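Local coordinates for dihydropyrimidinase (Brevibacillus agri, PDB 3SFW), which probably hydrolyses the cyclic amide bond of dihydropyrimidines, using a two-zinc active site, at residues 53-64 against 85-94. Residues are numbered along the deposited sequence; the frame is centred on the assembly and turned at random.
Sequences GGIDPHTHLDMP and GTTSIVDFCL. With ZN (zinc ion), chain F.
Asp91 OD2 is gripped by two donors of 53-64, one ending its strand and one in the loop beyond: Leu61 N, 2.8 Å away, meets its syn lone pair almost straight (174°), and Thr59 OG1, 2.8 Å from Asp91 OD2, comes from the anti side, out of the carboxylate plane. Thr59 OG1 sits between its own backbone N and carbonyl carbon (chi1 66°), which turns it to Asp91, the side chains crossing at about a right angle. Asp91 OD1 takes bonds from Trp108 and from a water that also donates to Leu61 O, so both ends of this buried carboxylate are held. Leu61 CD1 meets Ile89 CD1 tip to tip at 3.6 Å. Phe92 packs against His58 and His60, which bind one zinc through NE2 with Asp315 and carboxylated Lys150. Phe92 CE1 lies 3.3 Å from His58 CD2, over one imidazole face, in a T-shaped pair (planes at 67°); the His60 ring is nearly parallel to Phe92 but slid aside. Glu262 holds His58 ND1; a water linking His60 ND1 to Phe92 O, with zinc at NE2, fixes the His60 ring's rotation. The strands run parallel, with two beta bulges. This is the His-X-His metal motif ending the first barrel strand of the amidohydrolase TIM-barrel fold.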
ATOM      1  N   GLY A  53     -14.734 -25.670  23.998  1.00 10.22           N
ATOM      2  CA  GLY A  53     -15.353 -26.312  22.828  1.00 11.79           C
ATOM      3  C   GLY A  53     -15.267 -25.355  21.671  1.00 10.64           C
ATOM      4  O   GLY A  53     -15.506 -24.161  21.837  1.00 12.26           O
ATOM      5  N   GLY A  54     -14.969 -25.873  20.474  1.00 10.08           N
ATOM      6  CA  GLY A  54     -14.999 -25.015  19.288  1.00 11.68           C
ATOM      7  C   GLY A  54     -16.365 -24.373  19.093  1.00 11.11           C
ATOM      8  O   GLY A  54     -17.361 -24.942  19.448  1.00 11.78           O
ATOM      9  N   ILE A  55     -16.400 -23.146  18.557  1.00  9.39           N
ATOM     10  CA  ILE A  55     -17.683 -22.505  18.212  1.00  8.57           C
ATOM     11  C   ILE A  55     -17.572 -22.202  16.744  1.00 11.37           C
ATOM     12  O   ILE A  55     -16.625 -21.544  16.315  1.00  9.26           O
ATOM     13  CB  ILE A  55     -17.881 -21.177  18.977  1.00 10.42           C
ATOM     14  CG1 ILE A  55     -17.853 -21.449  20.499  1.00  9.04           C
ATOM     15  CG2 ILE A  55     -19.214 -20.489  18.532  1.00  9.42           C
ATOM     16  CD1 ILE A  55     -17.861 -20.149  21.320  1.00 10.74           C
ATOM     17  N   ASP A  56     -18.422 -22.847  15.937  1.00  8.65           N
ATOM     18  CA  ASP A  56     -18.376 -22.673  14.495  1.00  9.28           C
ATOM     19  C   ASP A  56     -19.401 -21.652  14.060  1.00 10.10           C
ATOM     20  O   ASP A  56     -20.585 -21.899  14.177  1.00 11.00           O
ATOM     21  CB  ASP A  56     -18.713 -24.009  13.801  1.00  8.58           C
ATOM     22  CG  ASP A  56     -18.452 -23.977  12.284  1.00 11.94           C
ATOM     23  OD1 ASP A  56     -18.335 -22.895  11.685  1.00 10.39           O
ATOM     24  OD2 ASP A  56     -18.373 -25.073  11.678  1.00 10.51           O
ATOM     25  N   PRO A  57     -18.951 -20.449  13.683  1.00  7.39           N
ATOM     26  CA  PRO A  57     -19.904 -19.392  13.383  1.00  9.18           C
ATOM     27  C   PRO A  57     -20.477 -19.494  11.961  1.00  8.25           C
ATOM     28  O   PRO A  57     -21.074 -18.516  11.482  1.00 10.00           O
ATOM     29  CB  PRO A  57     -19.053 -18.120  13.439  1.00 11.44           C
ATOM     30  CG  PRO A  57     -17.643 -18.584  13.001  1.00 10.50           C
ATOM     31  CD  PRO A  57     -17.548 -19.972  13.677  1.00  9.00           C
ATOM     32  N   HIS A  58     -20.212 -20.586  11.256  1.00  8.69           N
ATOM     33  CA  HIS A  58     -20.552 -20.594   9.834  1.00  9.86           C
ATOM     34  C   HIS A  58     -21.105 -21.944   9.377  1.00  9.47           C
ATOM     35  O   HIS A  58     -20.378 -22.785   8.839  1.00 10.08           O
ATOM     36  CB  HIS A  58     -19.352 -20.148   8.985  1.00  7.68           C
ATOM     37  CG  HIS A  58     -19.710 -19.779   7.571  1.00  7.87           C
ATOM     38  ND1 HIS A  58     -18.998 -18.841   6.850  1.00  9.97           N
ATOM     39  CD2 HIS A  58     -20.749 -20.161   6.781  1.00 10.78           C
ATOM     40  CE1 HIS A  58     -19.569 -18.679   5.663  1.00 10.74           C
ATOM     41  NE2 HIS A  58     -20.634 -19.467   5.604  1.00  9.26           N
ATOM     42  N   THR A  59     -22.400 -22.179   9.653  1.00  9.28           N
ATOM     43  CA  THR A  59     -23.009 -23.480   9.266  1.00  9.66           C
ATOM     44  C   THR A  59     -24.306 -23.268   8.488  1.00 10.37           C
ATOM     45  O   THR A  59     -24.931 -22.213   8.589  1.00  9.98           O
ATOM     46  CB  THR A  59     -23.274 -24.398  10.478  1.00 10.24           C
ATOM     47  OG1 THR A  59     -24.279 -23.825  11.335  1.00 10.25           O
ATOM     48  CG2 THR A  59     -21.959 -24.528  11.343  1.00  9.50           C
ATOM     49  N   HIS A  60     -24.663 -24.264   7.680  1.00 10.87           N
ATOM     50  CA  HIS A  60     -25.869 -24.238   6.861  1.00 10.62           C
ATOM     51  C   HIS A  60     -26.573 -25.599   6.971  1.00 11.11           C
ATOM     52  O   HIS A  60     -26.567 -26.406   6.011  1.00 12.51           O
ATOM     53  CB  HIS A  60     -25.510 -23.967   5.384  1.00 10.24           C
ATOM     54  CG  HIS A  60     -24.829 -22.650   5.170  1.00  7.68           C
ATOM     55  ND1 HIS A  60     -25.520 -21.455   5.166  1.00  9.57           N
ATOM     56  CD2 HIS A  60     -23.523 -22.338   5.005  1.00 10.07           C
ATOM     57  CE1 HIS A  60     -24.674 -20.461   4.934  1.00 10.87           C
ATOM     58  NE2 HIS A  60     -23.446 -20.970   4.863  1.00 10.65           N
ATOM     59  N   LEU A  61     -27.115 -25.890   8.154  1.00 10.26           N
ATOM     60  CA  LEU A  61     -27.762 -27.196   8.346  1.00 12.09           C
ATOM     61  C   LEU A  61     -29.212 -27.150   7.813  1.00 12.79           C
ATOM     62  O   LEU A  61     -29.941 -26.163   8.030  1.00 12.12           O
ATOM     63  CB  LEU A  61     -27.780 -27.536   9.846  1.00 11.87           C
ATOM     64  CG  LEU A  61     -26.410 -27.491  10.538  1.00 12.10           C
ATOM     65  CD1 LEU A  61     -26.542 -28.015  11.988  1.00 11.25           C
ATOM     66  CD2 LEU A  61     -25.408 -28.399   9.758  1.00 12.86           C
ATOM     67  N   ASP A  62     -29.651 -28.245   7.176  1.00 12.84           N
ATOM     68  CA  ASP A  62     -30.997 -28.330   6.622  1.00 12.52           C
ATOM     69  C   ASP A  62     -31.347 -27.129   5.770  1.00 13.90           C
ATOM     70  O   ASP A  62     -32.446 -26.543   5.902  1.00 13.38           O
ATOM     71  CB  ASP A  62     -32.032 -28.497   7.746  1.00 12.46           C
ATOM     72  CG  ASP A  62     -33.339 -29.133   7.258  1.00 23.29           C
ATOM     73  OD1 ASP A  62     -33.305 -30.066   6.418  1.00 20.40           O
ATOM     74  OD2 ASP A  62     -34.405 -28.693   7.736  1.00 26.12           O
ATOM     75  N   MET A  63     -30.401 -26.701   4.954  1.00 11.77           N
ATOM     76  CA  MET A  63     -30.558 -25.468   4.194  1.00 11.41           C
ATOM     77  C   MET A  63     -31.098 -25.785   2.793  1.00 13.18           C
ATOM     78  O   MET A  63     -30.504 -26.567   2.052  1.00 14.42           O
ATOM     79  CB  MET A  63     -29.178 -24.813   4.026  1.00 11.25           C
ATOM     80  CG  MET A  63     -29.227 -23.494   3.189  1.00 13.66           C
ATOM     81  SD  MET A  63     -27.605 -23.232   2.428  1.00 14.93           S
ATOM     82  CE  MET A  63     -27.732 -21.618   1.746  1.00 15.38           C
ATOM     83  N   PRO A  64     -32.162 -25.104   2.378  1.00 15.33           N
ATOM     84  CA  PRO A  64     -32.581 -25.238   0.964  1.00 15.80           C
ATOM     85  C   PRO A  64     -31.675 -24.419   0.041  1.00 15.50           C
ATOM     86  O   PRO A  64     -31.559 -23.197   0.221  1.00 18.33           O
ATOM     87  CB  PRO A  64     -34.004 -24.640   0.964  1.00 19.69           C
ATOM     88  CG  PRO A  64     -33.975 -23.608   2.104  1.00 20.64           C
ATOM     89  CD  PRO A  64     -32.978 -24.129   3.141  1.00 17.47           C
ATOM     90  N   GLY A  85     -15.186 -31.839  17.830  1.00  9.75           N
ATOM     91  CA  GLY A  85     -14.685 -30.944  18.925  1.00  9.43           C
ATOM     92  C   GLY A  85     -15.324 -29.575  18.940  1.00 12.29           C
ATOM     93  O   GLY A  85     -14.805 -28.648  19.580  1.00 11.72           O
ATOM     94  N   THR A  86     -16.502 -29.456  18.311  1.00  9.38           N
ATOM     95  CA  THR A  86     -17.226 -28.171  18.260  1.00 11.13           C
ATOM     96  C   THR A  86     -18.496 -28.317  19.109  1.00 11.22           C
ATOM     97  O   THR A  86     -19.284 -29.243  18.912  1.00 12.89           O
ATOM     98  CB  THR A  86     -17.544 -27.788  16.788  1.00 12.97           C
ATOM     99  OG1 THR A  86     -16.327 -27.395  16.144  1.00 12.20           O
ATOM    100  CG2 THR A  86     -18.558 -26.627  16.703  1.00 13.91           C
ATOM    101  N   THR A  87     -18.671 -27.417  20.073  1.00  8.31           N
ATOM    102  CA  THR A  87     -19.770 -27.485  21.014  1.00 10.25           C
ATOM    103  C   THR A  87     -20.908 -26.442  20.802  1.00 11.09           C
ATOM    104  O   THR A  87     -21.960 -26.516  21.486  1.00  9.62           O
ATOM    105  CB  THR A  87     -19.268 -27.435  22.485  1.00 13.09           C
ATOM    106  OG1 THR A  87     -18.430 -26.288  22.642  1.00 11.51           O
ATOM    107  CG2 THR A  87     -18.455 -28.680  22.830  1.00 11.80           C
ATOM    108  N   SER A  88     -20.673 -25.419  19.954  1.00 10.78           N
ATOM    109  CA  SER A  88     -21.725 -24.454  19.615  1.00 10.04           C
ATOM    110  C   SER A  88     -21.593 -24.131  18.149  1.00  9.77           C
ATOM    111  O   SER A  88     -20.462 -24.120  17.604  1.00 11.67           O
ATOM    112  CB  SER A  88     -21.510 -23.152  20.422  1.00 11.70           C
ATOM    113  OG  SER A  88     -21.958 -23.372  21.725  1.00 15.44           O
ATOM    114  N   ILE A  89     -22.721 -23.862  17.492  1.00 10.79           N
ATOM    115  CA  ILE A  89     -22.710 -23.398  16.126  1.00  9.46           C
ATOM    116  C   ILE A  89     -23.551 -22.147  15.990  1.00  9.12           C
ATOM    117  O   ILE A  89     -24.425 -21.870  16.844  1.00 11.15           O
ATOM    118  CB  ILE A  89     -23.318 -24.467  15.120  1.00 10.39           C
ATOM    119  CG1 ILE A  89     -24.789 -24.783  15.477  1.00 12.77           C
ATOM    120  CG2 ILE A  89     -22.483 -25.766  15.126  1.00 11.35           C
ATOM    121  CD1 ILE A  89     -25.473 -25.608  14.396  1.00 12.03           C
ATOM    122  N   VAL A  90     -23.306 -21.394  14.917  1.00  8.75           N
ATOM    123  CA  VAL A  90     -24.184 -20.281  14.613  1.00  9.61           C
ATOM    124  C   VAL A  90     -24.534 -20.426  13.155  1.00  9.05           C
ATOM    125  O   VAL A  90     -23.634 -20.400  12.264  1.00 10.02           O
ATOM    126  CB  VAL A  90     -23.541 -18.892  14.901  1.00 10.44           C
ATOM    127  CG1 VAL A  90     -24.662 -17.813  14.901  1.00  9.99           C
ATOM    128  CG2 VAL A  90     -22.819 -18.908  16.309  1.00 10.00           C
ATOM    129  N   ASP A  91     -25.816 -20.723  12.921  1.00  9.99           N
ATOM    130  CA  ASP A  91     -26.297 -21.126  11.595  1.00  9.77           C
ATOM    131  C   ASP A  91     -27.004 -19.962  10.886  1.00 11.58           C
ATOM    132  O   ASP A  91     -27.637 -19.126  11.529  1.00  9.93           O
ATOM    133  CB  ASP A  91     -27.288 -22.287  11.816  1.00 10.42           C
ATOM    134  CG  ASP A  91     -27.586 -23.054  10.543  1.00 11.85           C
ATOM    135  OD1 ASP A  91     -28.540 -22.670   9.847  1.00 12.26           O
ATOM    136  OD2 ASP A  91     -26.830 -24.035  10.260  1.00 10.02           O
ATOM    137  N   PHE A  92     -26.908 -19.912   9.554  1.00 10.28           N
ATOM    138  CA  PHE A  92     -27.586 -18.861   8.786  1.00  9.72           C
ATOM    139  C   PHE A  92     -29.079 -19.110   8.514  1.00 12.42           C
ATOM    140  O   PHE A  92     -29.452 -19.908   7.618  1.00 12.48           O
ATOM    141  CB  PHE A  92     -26.818 -18.627   7.463  1.00  9.09           C
ATOM    142  CG  PHE A  92     -25.482 -17.976   7.673  1.00 10.67           C
ATOM    143  CD1 PHE A  92     -24.314 -18.732   7.767  1.00 10.39           C
ATOM    144  CD2 PHE A  92     -25.392 -16.610   7.767  1.00  9.55           C
ATOM    145  CE1 PHE A  92     -23.095 -18.146   7.959  1.00 11.20           C
ATOM    146  CE2 PHE A  92     -24.159 -15.996   7.991  1.00  8.64           C
ATOM    147  CZ  PHE A  92     -23.004 -16.781   8.114  1.00 10.44           C
ATOM    148  N   CYS A  93     -29.903 -18.295   9.157  1.00 10.61           N
ATOM    149  CA  CYS A  93     -31.348 -18.268   8.873  1.00 11.18           C
ATOM    150  C   CYS A  93     -31.611 -17.445   7.607  1.00 12.44           C
ATOM    151  O   CYS A  93     -31.336 -16.216   7.542  1.00 10.82           O
ATOM    152  CB  CYS A  93     -32.056 -17.650  10.082  1.00 12.32           C
ATOM    153  SG  CYS A  93     -33.827 -17.378   9.779  1.00 14.00           S
ATOM    154  N   LEU A  94     -32.097 -18.114   6.562  1.00 12.48           N
ATOM    155  CA  LEU A  94     -32.297 -17.442   5.285  1.00 10.91           C
ATOM    156  C   LEU A  94     -33.668 -16.796   5.238  1.00 13.33           C
ATOM    157  O   LEU A  94     -34.613 -17.293   5.841  1.00 14.61           O
ATOM    158  CB  LEU A  94     -32.195 -18.441   4.148  1.00 11.20           C
ATOM    159  CG  LEU A  94     -30.911 -19.256   4.146  1.00 14.13           C
ATOM    160  CD1 LEU A  94     -30.936 -20.161   2.875  1.00 13.54           C
ATOM    161  CD2 LEU A  94     -29.642 -18.338   4.142  1.00 15.19           C
TER
HETATM  162 ZN    ZN F 502     -21.874 -19.921   3.918  1.00 14.91          ZN
HETATM  163  O   HOH W   1     -28.316 -21.486   5.690  1.00 11.93           O
HETATM  164  O   HOH W   2     -29.194 -23.533   7.401  1.00 13.39           O